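Local coordinates for putative nucleoprotein (Infectious salmon anemia virus, PDB 4EWC) that encapsidates the negative-strand viral RNA, protecting it from nucleases and forming the ribonucleoprotein that serves as template for transcription and replication, at residues M153-L158 / S395-Y400; N176-M181 / K266-A271; A157-F162 / G169-W174; F390-S395 / C420-E425; Q235-R240 / S255-C260. One frame throughout, in Å; residues are numbered along the deposited sequence.

Interaction 1: residues M153-L158 / S395-Y400; sequences MVFPAL and SSLMMY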
# COMPACT_ATOMS: atom_id res chain seq x y z
N MSE A 153 -10.67 -6.88 37.04
CA MSE A 153 -11.36 -7.74 38.00
C MSE A 153 -11.76 -9.08 37.41
O MSE A 153 -11.72 -10.10 38.10
CB MSE A 153 -12.58 -7.04 38.63
CG MSE A 153 -12.18 -6.02 39.69
SE MSE A 153 -13.74 -5.18 40.50
CE MSE A 153 -14.41 -6.71 41.46
N VAL A 154 -12.13 -9.08 36.13
CA VAL A 154 -12.61 -10.29 35.48
C VAL A 154 -11.45 -11.19 35.04
O VAL A 154 -11.46 -12.39 35.34
CB VAL A 154 -13.59 -9.96 34.31
CG1 VAL A 154 -13.96 -11.20 33.46
CG2 VAL A 154 -14.86 -9.29 34.86
N PHE A 155 -10.44 -10.63 34.37
CA PHE A 155 -9.31 -11.45 33.88
C PHE A 155 -8.58 -12.31 34.93
O PHE A 155 -8.29 -13.48 34.66
CB PHE A 155 -8.34 -10.61 33.03
CG PHE A 155 -8.81 -10.39 31.61
CD1 PHE A 155 -10.11 -9.97 31.35
CD2 PHE A 155 -7.95 -10.60 30.52
CE1 PHE A 155 -10.56 -9.78 30.03
CE2 PHE A 155 -8.39 -10.40 29.20
CZ PHE A 155 -9.69 -9.99 28.97
N PRO A 156 -8.27 -11.75 36.13
CA PRO A 156 -7.69 -12.62 37.17
C PRO A 156 -8.60 -13.82 37.49
O PRO A 156 -8.11 -14.94 37.64
CB PRO A 156 -7.58 -11.70 38.38
CG PRO A 156 -7.40 -10.34 37.79
CD PRO A 156 -8.26 -10.33 36.54
N ALA A 157 -9.90 -13.58 37.56
CA ALA A 157 -10.86 -14.65 37.83
C ALA A 157 -10.88 -15.68 36.71
O ALA A 157 -11.13 -16.87 36.96
CB ALA A 157 -12.24 -14.08 38.04
N LEU A 158 -10.64 -15.23 35.48
CA LEU A 158 -10.49 -16.15 34.37
C LEU A 158 -9.18 -16.92 34.49
O LEU A 158 -9.12 -18.09 34.16
CB LEU A 158 -10.55 -15.42 33.02
CG LEU A 158 -11.84 -14.74 32.62
CD1 LEU A 158 -11.60 -13.94 31.34
CD2 LEU A 158 -12.97 -15.76 32.44
N SER A 395 -4.76 -13.47 25.57
CA SER A 395 -3.69 -14.17 26.29
C SER A 395 -2.65 -13.22 26.84
O SER A 395 -2.29 -13.30 28.02
CB SER A 395 -3.02 -15.22 25.40
OG SER A 395 -3.83 -16.37 25.30
N SER A 396 -2.19 -12.31 25.99
CA SER A 396 -1.24 -11.28 26.40
C SER A 396 -1.77 -10.56 27.62
O SER A 396 -1.06 -10.35 28.60
CB SER A 396 -0.99 -10.29 25.27
OG SER A 396 -0.28 -10.90 24.20
N LEU A 397 -3.04 -10.20 27.56
CA LEU A 397 -3.71 -9.45 28.62
C LEU A 397 -3.75 -10.27 29.93
O LEU A 397 -3.42 -9.76 31.00
CB LEU A 397 -5.10 -9.06 28.16
CG LEU A 397 -5.92 -7.93 28.80
CD1 LEU A 397 -5.06 -6.77 29.24
CD2 LEU A 397 -6.99 -7.44 27.82
N MSE A 398 -4.09 -11.55 29.83
CA MSE A 398 -4.11 -12.43 30.99
C MSE A 398 -2.73 -12.57 31.58
O MSE A 398 -2.58 -12.50 32.81
CB MSE A 398 -4.66 -13.78 30.57
CG MSE A 398 -6.19 -13.74 30.53
SE MSE A 398 -6.89 -15.32 29.61
CE MSE A 398 -7.45 -16.35 31.18
N MSE A 399 -1.72 -12.77 30.74
CA MSE A 399 -0.33 -12.90 31.21
C MSE A 399 0.12 -11.64 31.94
O MSE A 399 0.74 -11.71 33.00
CB MSE A 399 0.63 -13.15 30.03
CG MSE A 399 0.70 -14.56 29.55
SE MSE A 399 1.93 -14.71 28.00
CE MSE A 399 3.55 -13.97 28.84
N TYR A 400 -0.17 -10.49 31.34
CA TYR A 400 0.32 -9.21 31.83
C TYR A 400 -0.23 -8.97 33.22
O TYR A 400 0.52 -8.59 34.13
CB TYR A 400 -0.07 -8.12 30.84
CG TYR A 400 0.34 -6.72 31.21
CD1 TYR A 400 1.59 -6.22 30.86
CD2 TYR A 400 -0.54 -5.88 31.87
CE1 TYR A 400 1.96 -4.93 31.19
CE2 TYR A 400 -0.18 -4.59 32.21
CZ TYR A 400 1.07 -4.12 31.87
OH TYR A 400 1.43 -2.83 32.22
O HOH W 1 -5.19 -12.68 34.49
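F155 shows how one aromatic ring can carry a helix crossing: it reaches the helix of 395-400 between the bases of two neighbouring side chains, L397 and M398. The ring's CE2 is 3.5 Å from L397 CG, while CD2, on the same flank, approaches M398 CG at 3.6 Å. Both partners come to the ring obliquely, and the L397 and M398 chains cross the F155 side chain at about a right angle. In L397, CG stands anti to the backbone N (chi1 -161°), which carries CD2 to the ring as well, 3.6 Å from F155 CE2. This is a close, nearly perpendicular helix crossing, with axes 9.5 Å apart at -89°, joining helix 142-162 to helix 394-402, which lies within the C-terminal orthomyxovirus nucleoprotein family region. One turn onward, L158 adds a thinner contact, its CB 3.7 Å from the terminal CE of selenomethionine M398, whose chain bends at its last torsion to get there. At the backbone end, away from the ring, the join is looser: a water spans the two carbonyls, donating to M398 O at 3.1 Å and, weakly, to F155 O. I401 of the same helix 394-402 touches both F155 and P156, and I394 meets the ring from the previous turn.

Interaction 2: residues N176-M181 / K266-A271; sequences NGQAIM and KSVLSA. Unlike the reference sequence in segment 176-181: M181 (reference Ile).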
# COMPACT_ATOMS: atom_id res chain seq x y z
N ASN A 176 -5.87 -19.93 22.62
CA ASN A 176 -6.53 -20.26 23.88
C ASN A 176 -7.22 -19.06 24.56
O ASN A 176 -8.33 -19.18 25.11
CB ASN A 176 -5.58 -21.02 24.80
CG ASN A 176 -5.17 -22.40 24.24
OD1 ASN A 176 -5.96 -23.11 23.63
ND2 ASN A 176 -3.91 -22.78 24.46
N GLY A 177 -6.57 -17.89 24.54
CA GLY A 177 -7.23 -16.67 24.94
C GLY A 177 -8.55 -16.44 24.20
O GLY A 177 -9.58 -16.16 24.82
N GLN A 178 -8.52 -16.53 22.88
CA GLN A 178 -9.74 -16.48 22.06
C GLN A 178 -10.79 -17.46 22.54
O GLN A 178 -11.97 -17.13 22.67
CB GLN A 178 -9.42 -16.83 20.61
CG GLN A 178 -8.46 -15.89 19.95
CD GLN A 178 -8.97 -14.48 19.95
OE1 GLN A 178 -9.92 -14.17 19.23
NE2 GLN A 178 -8.34 -13.61 20.75
N ALA A 179 -10.34 -18.69 22.79
CA ALA A 179 -11.23 -19.76 23.21
C ALA A 179 -11.88 -19.44 24.56
O ALA A 179 -13.06 -19.72 24.77
CB ALA A 179 -10.47 -21.07 23.27
N ILE A 180 -11.11 -18.85 25.47
CA ILE A 180 -11.59 -18.49 26.80
C ILE A 180 -12.71 -17.43 26.75
O ILE A 180 -13.76 -17.59 27.37
CB ILE A 180 -10.40 -18.08 27.71
CG1 ILE A 180 -9.63 -19.35 28.13
CG2 ILE A 180 -10.85 -17.31 28.93
CD1 ILE A 180 -8.23 -19.10 28.68
N MSE A 181 -12.52 -16.37 25.97
CA MSE A 181 -13.57 -15.37 25.82
C MSE A 181 -14.84 -15.93 25.16
O MSE A 181 -15.96 -15.53 25.50
CB MSE A 181 -13.08 -14.16 25.01
CG MSE A 181 -12.11 -13.26 25.68
SE MSE A 181 -12.66 -12.67 27.48
CE MSE A 181 -14.45 -11.98 27.18
N LYS A 266 -16.37 -7.42 20.39
CA LYS A 266 -16.04 -6.77 19.12
C LYS A 266 -14.59 -7.04 18.69
O LYS A 266 -14.31 -7.30 17.52
CB LYS A 266 -16.31 -5.26 19.13
CG LYS A 266 -16.05 -4.58 17.77
CD LYS A 266 -16.39 -3.09 17.76
CE LYS A 266 -16.15 -2.43 16.38
NZ LYS A 266 -17.08 -2.94 15.34
N SER A 267 -13.67 -7.02 19.65
CA SER A 267 -12.27 -7.24 19.32
C SER A 267 -12.01 -8.72 18.98
O SER A 267 -11.41 -9.03 17.96
CB SER A 267 -11.39 -6.77 20.45
OG SER A 267 -11.43 -5.38 20.57
N VAL A 268 -12.48 -9.61 19.83
CA VAL A 268 -12.18 -11.04 19.71
C VAL A 268 -12.77 -11.63 18.44
O VAL A 268 -12.12 -12.43 17.74
CB VAL A 268 -12.72 -11.82 20.93
CG1 VAL A 268 -12.98 -13.27 20.59
CG2 VAL A 268 -11.77 -11.70 22.10
N LEU A 269 -13.99 -11.19 18.13
CA LEU A 269 -14.73 -11.75 17.02
C LEU A 269 -14.34 -11.14 15.67
O LEU A 269 -14.70 -11.68 14.64
CB LEU A 269 -16.22 -11.56 17.23
CG LEU A 269 -16.82 -12.32 18.39
CD1 LEU A 269 -18.30 -12.04 18.44
CD2 LEU A 269 -16.54 -13.80 18.27
N SER A 270 -13.63 -10.02 15.68
CA SER A 270 -13.32 -9.35 14.42
C SER A 270 -12.37 -10.16 13.53
O SER A 270 -12.31 -9.97 12.32
CB SER A 270 -12.81 -7.91 14.64
OG SER A 270 -11.62 -7.88 15.41
N ALA A 271 -11.66 -11.12 14.13
CA ALA A 271 -10.77 -11.98 13.36
C ALA A 271 -11.57 -12.94 12.50
O ALA A 271 -11.12 -13.32 11.42
CB ALA A 271 -9.82 -12.74 14.28
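Immediately before V268, which meets Q178 and M181 across the contact, the carbonyl oxygen S267 O collects several donors. The hydroxyl S270 OG gives it a bond of 2.8 Å, arriving 30° out of the carbonyl plane; S270 N adds a weak bond, and S448 from helix 438-449 brings its own hydroxyl to the same oxygen. This part of the chain is thus held from within and from a neighbouring helix. V268 itself faces helix 174-188 with both methyls. CG2 lies beside the root of selenomethionine M181, 3.9 Å from its CG and 4.0 Å from its CB, while the rest of that chain bends twice (chi2 -51°, chi3 -52°) and leads its selenium away. CG1 lies next to the amide end of Q178, which comes in alongside, running in the opposite sense to the valine; a bend at its second torsion brings it there and close to the V268 carbonyl. I394 of helix 394-402 touches all three residues and closes the group. The arrangement is a buried helix-to-helix contact, in which V268 of helix 253-269 packs on Q178 and M181 of helix 174-188 in the interior of this largely helical nucleoprotein.

Interaction 3: residues A157-F162 / G169-W174; sequences ALTTFF and GEMSIW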
# COMPACT_ATOMS: atom_id res chain seq x y z
N ALA A 157 -9.90 -13.58 37.56
CA ALA A 157 -10.86 -14.65 37.83
C ALA A 157 -10.88 -15.68 36.71
O ALA A 157 -11.13 -16.87 36.96
CB ALA A 157 -12.24 -14.08 38.04
N LEU A 158 -10.64 -15.23 35.48
CA LEU A 158 -10.49 -16.15 34.37
C LEU A 158 -9.18 -16.92 34.49
O LEU A 158 -9.12 -18.09 34.16
CB LEU A 158 -10.55 -15.42 33.02
CG LEU A 158 -11.84 -14.74 32.62
CD1 LEU A 158 -11.60 -13.94 31.34
CD2 LEU A 158 -12.97 -15.76 32.44
N THR A 159 -8.12 -16.24 34.95
CA THR A 159 -6.86 -16.92 35.11
C THR A 159 -7.03 -18.07 36.09
O THR A 159 -6.62 -19.21 35.82
CB THR A 159 -5.73 -16.00 35.59
OG1 THR A 159 -5.27 -15.20 34.50
CG2 THR A 159 -4.55 -16.85 36.13
N THR A 160 -7.69 -17.78 37.21
CA THR A 160 -7.92 -18.73 38.28
C THR A 160 -8.82 -19.91 37.89
O THR A 160 -8.50 -21.09 38.16
CB THR A 160 -8.48 -18.02 39.52
OG1 THR A 160 -7.41 -17.31 40.16
CG2 THR A 160 -9.11 -19.00 40.49
N PHE A 161 -9.94 -19.60 37.27
CA PHE A 161 -10.85 -20.64 36.80
C PHE A 161 -10.14 -21.61 35.87
O PHE A 161 -10.22 -22.82 36.06
CB PHE A 161 -12.06 -20.03 36.11
CG PHE A 161 -13.13 -21.04 35.78
CD1 PHE A 161 -13.02 -21.85 34.65
CD2 PHE A 161 -14.24 -21.19 36.59
CE1 PHE A 161 -14.00 -22.77 34.34
CE2 PHE A 161 -15.22 -22.12 36.28
CZ PHE A 161 -15.09 -22.91 35.16
N PHE A 162 -9.41 -21.09 34.89
CA PHE A 162 -8.84 -21.97 33.87
C PHE A 162 -7.55 -22.68 34.26
O PHE A 162 -7.04 -23.49 33.50
CB PHE A 162 -8.74 -21.25 32.51
CG PHE A 162 -10.09 -21.04 31.88
CD1 PHE A 162 -10.63 -22.00 31.05
CD2 PHE A 162 -10.85 -19.90 32.17
CE1 PHE A 162 -11.88 -21.82 30.48
CE2 PHE A 162 -12.10 -19.72 31.63
CZ PHE A 162 -12.62 -20.68 30.78
N GLY A 169 1.44 -22.76 30.25
CA GLY A 169 1.92 -22.52 28.91
C GLY A 169 0.75 -22.42 27.94
O GLY A 169 0.79 -21.64 26.99
N GLU A 170 -0.27 -23.23 28.20
CA GLU A 170 -1.47 -23.26 27.38
C GLU A 170 -2.20 -21.91 27.36
O GLU A 170 -2.63 -21.45 26.30
CB GLU A 170 -2.40 -24.39 27.85
CG GLU A 170 -1.88 -25.76 27.44
CD GLU A 170 -2.64 -26.95 28.04
OE1 GLU A 170 -3.21 -26.83 29.15
OE2 GLU A 170 -2.64 -28.01 27.38
N MSE A 171 -2.30 -21.26 28.52
CA MSE A 171 -2.95 -19.97 28.57
C MSE A 171 -2.14 -18.88 27.86
O MSE A 171 -2.66 -17.81 27.57
CB MSE A 171 -3.28 -19.58 30.01
CG MSE A 171 -4.63 -20.08 30.47
SE MSE A 171 -5.06 -19.99 32.43
CE MSE A 171 -4.55 -18.12 32.77
N SER A 172 -0.87 -19.13 27.58
CA SER A 172 -0.05 -18.15 26.86
C SER A 172 -0.19 -18.31 25.34
O SER A 172 0.35 -17.52 24.55
CB SER A 172 1.43 -18.21 27.31
OG SER A 172 2.02 -19.44 26.96
N ILE A 173 -0.93 -19.33 24.92
CA ILE A 173 -1.16 -19.57 23.51
C ILE A 173 -2.36 -18.79 23.00
O ILE A 173 -3.48 -18.93 23.52
CB ILE A 173 -1.33 -21.06 23.22
CG1 ILE A 173 -0.05 -21.80 23.59
CG2 ILE A 173 -1.66 -21.28 21.74
CD1 ILE A 173 -0.20 -23.31 23.70
N TRP A 174 -2.11 -17.99 21.97
CA TRP A 174 -3.10 -17.10 21.37
C TRP A 174 -4.49 -17.70 21.19
O TRP A 174 -5.47 -17.18 21.71
CB TRP A 174 -2.58 -16.58 20.04
CG TRP A 174 -3.52 -15.66 19.43
CD1 TRP A 174 -3.73 -14.37 19.78
CD2 TRP A 174 -4.45 -15.96 18.38
NE1 TRP A 174 -4.72 -13.83 19.00
CE2 TRP A 174 -5.18 -14.79 18.13
CE3 TRP A 174 -4.72 -17.11 17.62
CZ2 TRP A 174 -6.17 -14.72 17.14
CZ3 TRP A 174 -5.70 -17.04 16.66
CH2 TRP A 174 -6.41 -15.84 16.42
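T159, F162 and selenomethionine M171 bring together the two sides of a short loop connecting helix 142-162 to the brief, weakly bonded helix 168-171. Van der Waals contact does all the joining across it, and most of it belongs to one methyl group. M171 runs toward the longer helix almost straight until its last torsion, where it bends (chi3 50°) and lays CE across T159 at about a right angle. There CE is 3.5 Å from T159 OG1, 3.5 Å from T159 CA and 3.6 Å from T159 CG2, so the methyl rests on the root and both branches of the threonine. The selenium takes the next place along the helix, with M171 SE 3.9 Å from F162 CB; the end of the phenylalanine side chain leads away and touches I180 and I183 of helix 174-188. M398 of helix 394-402 touches both T159 and M171, placing the methyl in a shared apolar cluster. No hydrogen bond crosses between the two segments. T159 OG1 sends a weak bond back to F155 O, S172 N bonds to G169 O at 3.1 Å, and M171 O accepts from S395 OG of helix 394-402. The F162 ring is framed by its own helix: L158 O lies at its edge, in plane, and F161 CD1 sits 3.7 Å above the ring centre.

Interaction 4: residues F390-S395 / C420-E425; sequences FIPPIS and CKICRE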
# COMPACT_ATOMS: atom_id res chain seq x y z
N PHE A 390 -9.53 -0.61 22.07
CA PHE A 390 -8.23 -1.05 21.59
C PHE A 390 -7.52 -1.87 22.67
O PHE A 390 -6.90 -1.31 23.59
CB PHE A 390 -7.41 0.16 21.14
CG PHE A 390 -8.08 0.96 20.08
CD1 PHE A 390 -8.26 0.44 18.79
CD2 PHE A 390 -8.59 2.23 20.35
CE1 PHE A 390 -8.91 1.18 17.81
CE2 PHE A 390 -9.24 2.96 19.37
CZ PHE A 390 -9.39 2.43 18.10
N ILE A 391 -7.64 -3.19 22.59
CA ILE A 391 -6.99 -4.02 23.59
C ILE A 391 -6.00 -4.96 22.95
O ILE A 391 -6.18 -5.36 21.79
CB ILE A 391 -8.00 -4.85 24.45
CG1 ILE A 391 -8.86 -5.75 23.55
CG2 ILE A 391 -8.78 -3.94 25.39
CD1 ILE A 391 -9.77 -6.70 24.34
N PRO A 392 -4.95 -5.33 23.70
CA PRO A 392 -3.97 -6.34 23.25
C PRO A 392 -4.65 -7.69 23.14
O PRO A 392 -5.78 -7.84 23.60
CB PRO A 392 -2.97 -6.37 24.41
CG PRO A 392 -3.79 -5.96 25.62
CD PRO A 392 -4.70 -4.90 25.10
N PRO A 393 -3.99 -8.67 22.53
CA PRO A 393 -4.50 -10.04 22.54
C PRO A 393 -4.87 -10.53 23.95
O PRO A 393 -4.19 -10.21 24.94
CB PRO A 393 -3.31 -10.86 22.03
CG PRO A 393 -2.63 -9.91 21.09
CD PRO A 393 -2.85 -8.50 21.62
N ILE A 394 -5.94 -11.31 24.00
CA ILE A 394 -6.50 -11.83 25.23
C ILE A 394 -5.45 -12.48 26.12
O ILE A 394 -5.27 -12.09 27.27
CB ILE A 394 -7.66 -12.82 24.93
CG1 ILE A 394 -8.80 -12.07 24.25
CG2 ILE A 394 -8.16 -13.49 26.19
CD1 ILE A 394 -9.31 -10.89 25.07
N SER A 395 -4.76 -13.47 25.57
CA SER A 395 -3.69 -14.17 26.29
C SER A 395 -2.65 -13.22 26.84
O SER A 395 -2.29 -13.30 28.02
CB SER A 395 -3.02 -15.22 25.40
OG SER A 395 -3.83 -16.37 25.30
N CYS A 420 -0.54 -1.39 23.07
CA CYS A 420 0.80 -1.70 22.58
C CYS A 420 1.82 -1.93 23.74
O CYS A 420 2.71 -2.79 23.63
CB CYS A 420 1.31 -0.66 21.59
SG CYS A 420 0.31 -0.51 20.05
N LYS A 421 1.67 -1.20 24.84
CA LYS A 421 2.52 -1.39 26.00
C LYS A 421 2.41 -2.78 26.55
O LYS A 421 3.41 -3.38 26.95
CB LYS A 421 2.18 -0.41 27.11
CG LYS A 421 2.76 0.97 26.92
CD LYS A 421 2.27 1.87 28.04
CE LYS A 421 2.54 3.34 27.75
NZ LYS A 421 1.95 4.18 28.84
N ILE A 422 1.20 -3.32 26.57
CA ILE A 422 1.01 -4.69 27.03
C ILE A 422 1.60 -5.67 26.01
O ILE A 422 2.25 -6.66 26.39
CB ILE A 422 -0.47 -5.00 27.30
CG1 ILE A 422 -0.92 -4.27 28.56
CG2 ILE A 422 -0.71 -6.51 27.45
CD1 ILE A 422 -2.39 -4.34 28.80
N CYS A 423 1.39 -5.37 24.73
CA CYS A 423 1.93 -6.17 23.64
C CYS A 423 3.44 -6.33 23.74
O CYS A 423 3.94 -7.45 23.71
CB CYS A 423 1.59 -5.56 22.28
SG CYS A 423 -0.11 -5.82 21.70
N ARG A 424 4.15 -5.22 23.83
CA ARG A 424 5.60 -5.27 23.93
C ARG A 424 6.06 -6.04 25.17
O ARG A 424 7.04 -6.79 25.12
CB ARG A 424 6.21 -3.87 23.90
CG ARG A 424 5.87 -3.08 22.65
CD ARG A 424 6.59 -1.74 22.59
NE ARG A 424 6.00 -0.89 21.58
CZ ARG A 424 5.02 -0.02 21.82
NH1 ARG A 424 4.55 0.13 23.06
NH2 ARG A 424 4.52 0.72 20.83
N GLU A 425 5.32 -5.89 26.27
CA GLU A 425 5.71 -6.48 27.56
C GLU A 425 5.54 -8.00 27.65
O GLU A 425 6.50 -8.71 27.94
CB GLU A 425 4.96 -5.81 28.71
CG GLU A 425 5.64 -5.94 30.08
CD GLU A 425 5.54 -7.34 30.72
OE1 GLU A 425 4.49 -8.01 30.56
OE2 GLU A 425 6.51 -7.74 31.41
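P392 presses its ring carbon CG against the branch of I422, 3.6 Å from the methyl CG2 and 3.8 Å from CD1. The isoleucine can offer both because chi1 (-71°) sets CG2 anti to the backbone N, while the extended CG1-CD1 arm (chi2 172°) brings CD1 to the ring as well, giving the proline corner two prongs to rest on. Next to it, the sulfur C423 SG sits where the consecutive prolines join, 3.8 Å from P393 CD and 4.0 Å from P392 CB. Further out, the proline pair is held extended (psi 168° at P392), with P393 at the N-cap position of helix 394-402, and this carries both rings past the side of helix 417-425. L397, a turn into the helix so begun, touches both P392 and I422, and Y400 also packs on I422. Helix 438-449 backs the sulfur side, V445 touching P393 and M449 touching C423. With neither a hydrogen bond nor a charge joining the segments, the attraction is dispersion between carbon and sulfur surfaces. A proline inside a chain has no N-H of its own, and two in a row therefore bring no backbone donor that would have to be satisfied in this buried, apolar seam.

Interaction 5: residues Q235-R240 / S255-C260; sequences QSRPKR and SISNQC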
# COMPACT_ATOMS: atom_id res chain seq x y z
N GLN A 235 -19.74 -13.01 40.08
CA GLN A 235 -19.27 -12.62 41.39
C GLN A 235 -17.99 -11.83 41.33
O GLN A 235 -17.74 -10.97 42.17
CB GLN A 235 -19.04 -13.85 42.25
CG GLN A 235 -20.31 -14.53 42.59
CD GLN A 235 -20.19 -15.39 43.82
OE1 GLN A 235 -19.09 -15.64 44.31
NE2 GLN A 235 -21.33 -15.85 44.32
N SER A 236 -17.17 -12.16 40.35
CA SER A 236 -15.88 -11.52 40.22
C SER A 236 -15.96 -10.15 39.60
O SER A 236 -15.11 -9.32 39.85
CB SER A 236 -14.93 -12.39 39.39
OG SER A 236 -14.71 -13.63 40.03
N ARG A 237 -16.98 -9.92 38.77
CA ARG A 237 -17.01 -8.69 38.00
C ARG A 237 -17.34 -7.46 38.86
O ARG A 237 -17.87 -7.62 39.96
CB ARG A 237 -17.96 -8.84 36.81
CG ARG A 237 -19.39 -9.09 37.20
CD ARG A 237 -20.25 -9.34 35.99
NE ARG A 237 -21.64 -9.47 36.40
CZ ARG A 237 -22.66 -9.61 35.58
NH1 ARG A 237 -22.48 -9.65 34.26
NH2 ARG A 237 -23.87 -9.73 36.09
N PRO A 238 -17.01 -6.25 38.38
CA PRO A 238 -17.21 -5.08 39.25
C PRO A 238 -18.68 -4.91 39.63
O PRO A 238 -19.57 -5.36 38.89
CB PRO A 238 -16.73 -3.90 38.40
CG PRO A 238 -15.91 -4.50 37.31
CD PRO A 238 -16.52 -5.85 37.05
N LYS A 239 -18.92 -4.31 40.80
CA LYS A 239 -20.27 -4.04 41.27
C LYS A 239 -20.72 -2.70 40.71
O LYS A 239 -19.91 -1.92 40.22
CB LYS A 239 -20.31 -4.00 42.79
CG LYS A 239 -19.91 -5.29 43.51
CD LYS A 239 -20.95 -6.39 43.32
CE LYS A 239 -20.33 -7.59 42.58
NZ LYS A 239 -21.21 -8.80 42.53
N ARG A 240 -22.02 -2.44 40.80
CA ARG A 240 -22.58 -1.17 40.36
C ARG A 240 -21.87 0.04 40.97
O ARG A 240 -21.71 1.08 40.31
CB ARG A 240 -24.08 -1.11 40.65
CG ARG A 240 -24.68 0.30 40.74
CD ARG A 240 -25.27 0.76 39.42
NE ARG A 240 -25.63 2.19 39.44
CZ ARG A 240 -26.87 2.67 39.35
NH1 ARG A 240 -27.92 1.86 39.21
NH2 ARG A 240 -27.06 3.98 39.37
N SER A 255 -25.78 -4.25 33.25
CA SER A 255 -25.78 -3.30 32.15
C SER A 255 -24.38 -2.92 31.69
O SER A 255 -24.08 -2.94 30.49
CB SER A 255 -26.58 -2.04 32.55
OG SER A 255 -26.11 -0.86 31.91
N ILE A 256 -23.53 -2.59 32.65
CA ILE A 256 -22.19 -2.15 32.33
C ILE A 256 -21.32 -3.34 31.91
O ILE A 256 -20.55 -3.25 30.94
CB ILE A 256 -21.59 -1.35 33.51
CG1 ILE A 256 -22.51 -0.16 33.80
CG2 ILE A 256 -20.19 -0.88 33.19
CD1 ILE A 256 -22.02 0.74 34.89
N SER A 257 -21.47 -4.46 32.62
CA SER A 257 -20.83 -5.70 32.25
C SER A 257 -21.09 -5.95 30.75
O SER A 257 -20.16 -6.12 29.97
CB SER A 257 -21.36 -6.86 33.10
OG SER A 257 -20.55 -8.03 32.95
N ASN A 258 -22.36 -5.90 30.35
CA ASN A 258 -22.71 -6.07 28.96
C ASN A 258 -22.05 -5.06 28.00
O ASN A 258 -21.63 -5.42 26.90
CB ASN A 258 -24.23 -6.15 28.78
CG ASN A 258 -24.83 -7.36 29.48
OD1 ASN A 258 -24.10 -8.29 29.83
ND2 ASN A 258 -26.13 -7.35 29.70
N GLN A 259 -21.91 -3.81 28.42
CA GLN A 259 -21.20 -2.84 27.58
C GLN A 259 -19.74 -3.27 27.36
O GLN A 259 -19.25 -3.24 26.23
CB GLN A 259 -21.25 -1.44 28.20
CG GLN A 259 -22.62 -0.82 28.19
CD GLN A 259 -22.64 0.54 28.87
OE1 GLN A 259 -22.18 0.68 30.00
NE2 GLN A 259 -23.16 1.55 28.18
N CYS A 260 -19.06 -3.65 28.44
CA CYS A 260 -17.70 -4.16 28.38
C CYS A 260 -17.56 -5.42 27.53
O CYS A 260 -16.63 -5.57 26.74
CB CYS A 260 -17.20 -4.44 29.81
SG CYS A 260 -17.05 -2.96 30.88
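The basic run R237-P238-K239-R240, very probably a nuclear localization signal, begins where helix 226-236 ends, and its first arginine is turned inward onto helix 253-269. R237 is the residue at which the chain leaves helical geometry. Its CG sits between the backbone N and the carbonyl carbon (chi1 62°), and from there the chain runs extended to NE, taking the guanidinium across to S257. NH1 comes within 2.8 Å of S257 OG, approaching obliquely, and within 3.2 Å of S257 CB. The same hydroxyl has the arginine's aliphatic part beside it, with R237 CD 3.3 Å from S257 OG. In the serine, OG is directed anti to the backbone N (chi1 -168°), which turns it to the arginine's side of the helix. The principal charge partner is E253, one turn earlier on that helix: its carboxylate makes a salt bridge to R237 NE, and it has only a long, weak ion pair with K239. F150 of helix 142-162 touches S257 nearby. A buried positive charge is thus probably balanced by E253, so that the signal's first arginine is committed to the fold, whereas K239 and R240 lie exposed at the surface.

In the fold
The touching side chains are buried apart from T159 of interaction 3, which is partly exposed, yet the contacts differ in depth and chemistry. Interaction 2 lies deepest, about 11 Å from the chain centre; the others are centred 19 to 24 Å from it. Helix 394-402 ties most of them together: interactions 1 and 4 both use it, and its S395 OG meets interaction 3 at M171 O and, weakly, interaction 2 at G177 N. Helix 142-162 serves interactions 1 and 3, whose M398 and M171 methyls touch, and helix 253-269 carries one side of both 2 and 5. Interactions 1, 3 and 4 are essentially apolar, whereas interaction 5, beside an exposed basic run, brings a charged group across.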